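Local coordinates for uncharacterized protein (Mycolicibacterium smegmatis MC2 155, PDB 6T84) that is required for MmpL3-dependent transport of trehalose monomycolate to the mycobacterial cell wall, and for growth and cell elongation, at residues A[19-24]-A[164-169]; A[86-91]-A[130-135]. All blocks are in the same frame, centred on the assembly; numbering follows the deposited sequence. Where two conformers were deposited one is given.

Contact 1 (A[19-24]-A[164-169]); sequences KSHGFD and EGLRTV
His21, near the end of helix 10-21, meets Leu166 of helix 159-175 across a small, partly buried junction, the two side chains approaching from opposite directions. From the backbone outward, CB of His21 rests over the centre of the Phe23 ring, 3.4 Å above its plane, so residues two apart in sequence lay an aliphatic carbon on an aromatic face. CG lies opposite the carbonyl carbon (chi1 -80°), which turns the imidazole out toward Leu166. The far side of that ring does the touching. His21 CE1 is 3.6 Å from Leu166 CD1, while ND1 and NE2 of His21 each stand 4.0 Å from the same methyl, which approaches the ring obliquely. NE2 also hydrogen-bonds to Asp163 OD1, so one residue ahead of 164-169 in the partner helix tethers the imidazole that the Leu166 methyl packs against. Trp17, one turn earlier, meets the same imidazole with the planes at about 60°.

Leu166 reaches across because its CD1 is extended, opposite CA about the CB-CG bond (chi2 179°). Phe23 adds a looser apolar touch, its CE2 lying 4.5 Å from Leu166 CD1, with the methyl near the plane of the ring, at its edge. Gly22, with positive phi, closes a Schellman motif between the two aromatic residues; its N bonds to Lys19 O at 3.1 Å. That reversal brings Phe23 back alongside His21.

Farther from Leu166, Ser20 OG bonds to Arg159 at the start of helix 159-175, a second polar link between the helices. Leu166 also packs on Val62 and Ile74 of strands 60-67 and 71-77, and Phe23 shares Val62. Just after it, the chain enters outermost strand 24-26, which pairs with strand 52-57, while helix 159-175 packs over the sheet.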
loop_
_atom_site.group_PDB
_atom_site.type_symbol
_atom_site.label_atom_id
_atom_site.label_comp_id
_atom_site.label_asym_id
_atom_site.label_seq_id
_atom_site.Cartn_x
_atom_site.Cartn_y
_atom_site.Cartn_z
ATOM N N LYS A 19 -3.726 -4.496 -19.588
ATOM C CA LYS A 19 -3.225 -4.425 -20.968
ATOM C C LYS A 19 -2.647 -3.036 -21.276
ATOM O O LYS A 19 -1.588 -2.928 -21.886
ATOM C CB LYS A 19 -4.350 -4.774 -21.957
ATOM C CG LYS A 19 -3.953 -4.650 -23.415
ATOM C CD LYS A 19 -5.214 -4.845 -24.280
ATOM C CE LYS A 19 -4.851 -4.920 -25.770
ATOM N NZ LYS A 19 -6.059 -5.135 -26.625
ATOM N N SER A 20 -3.310 -1.958 -20.854
ATOM C CA SER A 20 -2.753 -0.626 -21.107
ATOM C C SER A 20 -1.345 -0.507 -20.547
ATOM O O SER A 20 -0.483 0.104 -21.165
ATOM C CB SER A 20 -3.624 0.436 -20.442
ATOM O OG SER A 20 -4.893 0.603 -21.085
ATOM N N HIS A 21 -1.114 -1.061 -19.368
ATOM C CA HIS A 21 0.163 -0.951 -18.658
ATOM C C HIS A 21 1.178 -2.007 -19.101
ATOM O O HIS A 21 2.298 -1.996 -18.582
ATOM C CB HIS A 21 -0.108 -1.058 -17.173
ATOM C CG HIS A 21 -0.609 0.225 -16.596
ATOM N ND1 HIS A 21 0.249 1.231 -16.184
ATOM C CD2 HIS A 21 -1.862 0.694 -16.402
ATOM C CE1 HIS A 21 -0.460 2.274 -15.778
ATOM N NE2 HIS A 21 -1.744 1.966 -15.864
ATOM N N GLY A 22 0.805 -2.941 -19.987
ATOM C CA GLY A 22 1.715 -4.041 -20.330
ATOM C C GLY A 22 1.937 -4.985 -19.168
ATOM O O GLY A 22 2.984 -5.680 -19.117
ATOM N N PHE A 23 0.956 -5.108 -18.280
ATOM C CA PHE A 23 1.066 -5.984 -17.119
ATOM C C PHE A 23 0.299 -7.281 -17.384
ATOM O O PHE A 23 -0.642 -7.281 -18.173
ATOM C CB PHE A 23 0.438 -5.286 -15.892
ATOM C CG PHE A 23 1.147 -4.039 -15.421
ATOM C CD1 PHE A 23 2.451 -3.713 -15.829
ATOM C CD2 PHE A 23 0.509 -3.218 -14.487
ATOM C CE1 PHE A 23 3.070 -2.558 -15.321
ATOM C CE2 PHE A 23 1.156 -2.069 -13.935
ATOM C CZ PHE A 23 2.417 -1.733 -14.394
ATOM N N ASP A 24 0.628 -8.337 -16.659
ATOM C CA ASP A 24 -0.118 -9.584 -16.815
ATOM C C ASP A 24 -1.324 -9.580 -15.894
ATOM O O ASP A 24 -1.323 -8.952 -14.832
ATOM C CB ASP A 24 0.786 -10.786 -16.453
ATOM C CG ASP A 24 1.874 -10.968 -17.483
ATOM O OD1 ASP A 24 1.614 -10.851 -18.696
ATOM O OD2 ASP A 24 3.005 -11.253 -17.096
ATOM N N GLU A 164 -4.171 6.512 -10.159
ATOM C CA GLU A 164 -3.699 7.393 -9.119
ATOM C C GLU A 164 -3.050 6.598 -7.990
ATOM O O GLU A 164 -2.097 7.051 -7.364
ATOM C CB GLU A 164 -4.891 8.199 -8.596
ATOM C CG GLU A 164 -4.530 9.268 -7.535
ATOM C CD GLU A 164 -3.416 10.264 -7.935
ATOM O OE1 GLU A 164 -3.184 10.534 -9.139
ATOM O OE2 GLU A 164 -2.764 10.795 -7.010
ATOM N N GLY A 165 -3.507 5.363 -7.763
ATOM C CA GLY A 165 -2.895 4.532 -6.733
ATOM C C GLY A 165 -1.471 4.147 -7.071
ATOM O O GLY A 165 -0.607 4.080 -6.180
ATOM N N LEU A 166 -1.207 3.852 -8.356
ATOM C CA LEU A 166 0.184 3.610 -8.756
ATOM C C LEU A 166 1.035 4.819 -8.446
ATOM O O LEU A 166 2.136 4.674 -7.924
ATOM C CB LEU A 166 0.340 3.263 -10.243
ATOM C CG LEU A 166 -0.297 1.990 -10.784
ATOM C CD1 LEU A 166 0.002 1.946 -12.264
ATOM C CD2 LEU A 166 0.243 0.761 -10.045
ATOM N N ARG A 167 0.547 6.024 -8.763
ATOM C CA ARG A 167 1.341 7.214 -8.459
ATOM C C ARG A 167 1.502 7.402 -6.957
ATOM O O ARG A 167 2.570 7.825 -6.487
ATOM C CB ARG A 167 0.704 8.454 -9.096
ATOM C CG ARG A 167 1.506 9.727 -8.907
ATOM C CD ARG A 167 2.891 9.584 -9.506
ATOM N NE ARG A 167 2.825 9.385 -10.952
ATOM C CZ ARG A 167 3.871 9.088 -11.716
ATOM N NH1 ARG A 167 5.072 8.953 -11.178
ATOM N NH2 ARG A 167 3.713 8.931 -13.022
ATOM N N THR A 168 0.443 7.120 -6.185
ATOM C CA THR A 168 0.507 7.306 -4.737
ATOM C C THR A 168 1.511 6.344 -4.096
ATOM O O THR A 168 2.305 6.755 -3.236
ATOM C CB THR A 168 -0.895 7.126 -4.170
ATOM O OG1 THR A 168 -1.745 8.144 -4.766
ATOM C CG2 THR A 168 -0.903 7.370 -2.610
ATOM N N VAL A 169 1.471 5.053 -4.477
ATOM C CA VAL A 169 2.381 4.102 -3.852
ATOM C C VAL A 169 3.823 4.436 -4.193
ATOM O O VAL A 169 4.714 4.280 -3.353
ATOM C CB VAL A 169 2.011 2.623 -4.141
ATOM C CG1 VAL A 169 2.398 2.240 -5.557
ATOM C CG2 VAL A 169 2.737 1.724 -3.127
#

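Contact 2 (A[86-91]-A[130-135]); sequences VDLRLK and TFAHTA
On the strand that sends Leu88 to Phe131 and Ala132, Asp87 and Arg89, which flank Leu88, form a side-on salt bridge, with Arg89 NE 2.8 Å from Asp87 OD1 and the N-H...O line nearly straight (176°). Arg89 NH2 donates to Asp87 OD2, also at 2.8 Å. One nitrogen serves each oxygen, both oxygens are met on their syn sides, and OD1 lies close to the guanidinium plane, an arrangement that fixes the rotation of both buried groups. Lys94 O takes a further bond from Arg89 NH1, so the buried guanidinium has a partner beyond the carboxylate.

Between these two residues in sequence, Leu88 points the other way, toward helix 126-134, as strand alternation requires. Its CG is opposite the backbone N (chi1 176°), and CD2 extends farthest from the strand. That methyl meets the rim of the Phe131 ring, close to its plane: Leu88 CD2 is 3.9 Å from Phe131 CE2 and 4.1 Å from Phe131 CD2. The other methyl, CD1 of Leu88, comes more loosely to Ala132 CB, 4.4 Å away. One face of the Phe131 ring is covered by Ala135 CB, 3.9 Å above the plane and offset toward the rim. Ala135 is the first residue beyond the helical turn, and its N bonds back to Phe131 O at 2.8 Å.

The helix end is tied to the sheet by Arg110 NH1, which bonds to the carbonyls of Ala132 and Ala135. Strand 86-90 runs between 141-144 and 110-114, antiparallel to both, and Leu88 touches Met142 and Val112 on these flanking strands. Phe172 of helix 159-175 reaches Leu88 too, while Gln171 and Leu175 pack on Phe131, so this buried core joins helix 126-134, helix 159-175 and the sheet.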
loop_
_atom_site.group_PDB
_atom_site.type_symbol
_atom_site.label_atom_id
_atom_site.label_comp_id
_atom_site.label_asym_id
_atom_site.label_seq_id
_atom_site.Cartn_x
_atom_site.Cartn_y
_atom_site.Cartn_z
ATOM N N VAL A 86 6.189 1.959 8.758
ATOM C CA VAL A 86 5.364 3.179 8.850
ATOM C C VAL A 86 4.006 2.856 8.253
ATOM O O VAL A 86 3.927 2.242 7.173
ATOM C CB VAL A 86 6.041 4.347 8.111
ATOM C CG1 VAL A 86 5.138 5.646 8.149
ATOM C CG2 VAL A 86 7.430 4.661 8.731
ATOM N N ASP A 87 2.934 3.300 8.927
ATOM C CA ASP A 87 1.557 3.101 8.471
ATOM C C ASP A 87 0.891 4.472 8.548
ATOM O O ASP A 87 0.868 5.096 9.616
ATOM C CB ASP A 87 0.880 2.092 9.419
ATOM C CG ASP A 87 -0.552 1.765 9.056
ATOM O OD1 ASP A 87 -1.348 2.717 8.982
ATOM O OD2 ASP A 87 -0.887 0.556 8.903
ATOM N N LEU A 88 0.407 4.932 7.420
ATOM C CA LEU A 88 -0.243 6.250 7.270
ATOM C C LEU A 88 -1.680 5.961 6.832
ATOM O O LEU A 88 -1.894 5.459 5.724
ATOM C CB LEU A 88 0.522 7.005 6.173
ATOM C CG LEU A 88 0.012 8.374 5.727
ATOM C CD1 LEU A 88 0.130 9.356 6.900
ATOM C CD2 LEU A 88 0.786 8.900 4.487
ATOM N N ARG A 89 -2.674 6.288 7.671
ATOM C CA ARG A 89 -4.048 5.893 7.370
ATOM C C ARG A 89 -5.004 7.018 7.733
ATOM O O ARG A 89 -4.691 7.884 8.560
ATOM C CB ARG A 89 -4.444 4.587 8.070
ATOM C CG ARG A 89 -4.324 4.645 9.552
ATOM C CD ARG A 89 -4.785 3.349 10.233
ATOM N NE ARG A 89 -3.962 2.203 9.788
ATOM C CZ ARG A 89 -4.380 0.940 9.799
ATOM N NH1 ARG A 89 -5.575 0.645 10.306
ATOM N NH2 ARG A 89 -3.597 -0.058 9.340
ATOM N N LEU A 90 -6.168 7.011 7.097
ATOM C CA LEU A 90 -7.145 8.073 7.392
ATOM C C LEU A 90 -7.486 8.054 8.882
ATOM O O LEU A 90 -7.606 7.001 9.506
ATOM C CB LEU A 90 -8.430 7.813 6.589
ATOM C CG LEU A 90 -8.276 7.867 5.094
ATOM C CD1 LEU A 90 -9.607 7.596 4.385
ATOM C CD2 LEU A 90 -7.687 9.214 4.653
ATOM N N LYS A 91 -7.717 9.244 9.439
ATOM C CA LYS A 91 -7.981 9.367 10.876
ATOM C C LYS A 91 -9.236 8.607 11.335
ATOM O O LYS A 91 -9.310 8.189 12.506
ATOM C CB LYS A 91 -8.007 10.850 11.269
ATOM C CG LYS A 91 -9.145 11.577 10.679
ATOM C CD LYS A 91 -9.077 13.060 11.101
ATOM C CE LYS A 91 -10.327 13.842 10.687
ATOM N NZ LYS A 91 -10.305 14.274 9.261
ATOM N N THR A 130 3.242 17.430 3.182
ATOM C CA THR A 130 2.480 17.778 1.990
ATOM C C THR A 130 1.775 16.552 1.423
ATOM O O THR A 130 0.589 16.623 1.091
ATOM C CB THR A 130 3.400 18.437 0.954
ATOM O OG1 THR A 130 3.991 19.602 1.549
ATOM C CG2 THR A 130 2.663 18.840 -0.339
ATOM N N PHE A 131 2.485 15.414 1.300
ATOM C CA PHE A 131 1.884 14.197 0.765
ATOM C C PHE A 131 0.640 13.764 1.560
ATOM O O PHE A 131 -0.365 13.345 0.974
ATOM C CB PHE A 131 2.963 13.105 0.769
ATOM C CG PHE A 131 2.469 11.752 0.297
ATOM C CD1 PHE A 131 2.174 11.525 -1.038
ATOM C CD2 PHE A 131 2.282 10.744 1.205
ATOM C CE1 PHE A 131 1.688 10.274 -1.464
ATOM C CE2 PHE A 131 1.802 9.487 0.792
ATOM C CZ PHE A 131 1.529 9.259 -0.545
ATOM N N ALA A 132 0.725 13.769 2.883
ATOM C CA ALA A 132 -0.427 13.327 3.678
ATOM C C ALA A 132 -1.660 14.192 3.427
ATOM O O ALA A 132 -2.794 13.717 3.554
ATOM C CB ALA A 132 -0.105 13.352 5.165
ATOM N N HIS A 133 -1.434 15.462 3.118
ATOM C CA HIS A 133 -2.557 16.339 2.752
ATOM C C HIS A 133 -2.985 16.197 1.289
ATOM O O HIS A 133 -4.168 16.437 0.974
ATOM C CB HIS A 133 -2.131 17.809 2.996
ATOM C CG HIS A 133 -2.191 18.196 4.426
ATOM N ND1 HIS A 133 -1.124 18.218 5.293
ATOM C CD2 HIS A 133 -3.242 18.670 5.124
ATOM C CE1 HIS A 133 -1.527 18.676 6.472
ATOM N NE2 HIS A 133 -2.806 18.967 6.380
ATOM N N THR A 134 -2.067 15.876 0.355
ATOM C CA THR A 134 -2.418 15.863 -1.068
ATOM C C THR A 134 -2.852 14.507 -1.598
ATOM O O THR A 134 -3.601 14.451 -2.576
ATOM C CB THR A 134 -1.268 16.374 -1.949
ATOM O OG1 THR A 134 -0.112 15.583 -1.742
ATOM C CG2 THR A 134 -0.874 17.815 -1.603
ATOM N N ALA A 135 -2.414 13.415 -0.984
ATOM C CA ALA A 135 -2.786 12.102 -1.495
ATOM C C ALA A 135 -4.297 11.942 -1.453
ATOM O O ALA A 135 -4.933 12.352 -0.476
ATOM C CB ALA A 135 -2.087 11.020 -0.649
#

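Helix 159-175 connects the two contacts, whose centres lie about 20 Å apart: its 164-169 turn supplies one side of contact 1, and Thr168 of that same turn touches contact 2, with Thr168 CG2 3.7 Å from Phe131 CZ. In sequence both segments of contact 2 fall between the two segments of contact 1. Contact 1 joins the end of helix 10-21 and the turn after it to helix 159-175 near outer strand 24-26, whereas contact 2 sets helix 126-134 on strand 86-90, toward the other outermost strand, 102-107. No ligand site is defined here; both contacts lie in the probably cytoplasmic part of the N-terminal domain, the whole of which suffices for interaction with MmpL3.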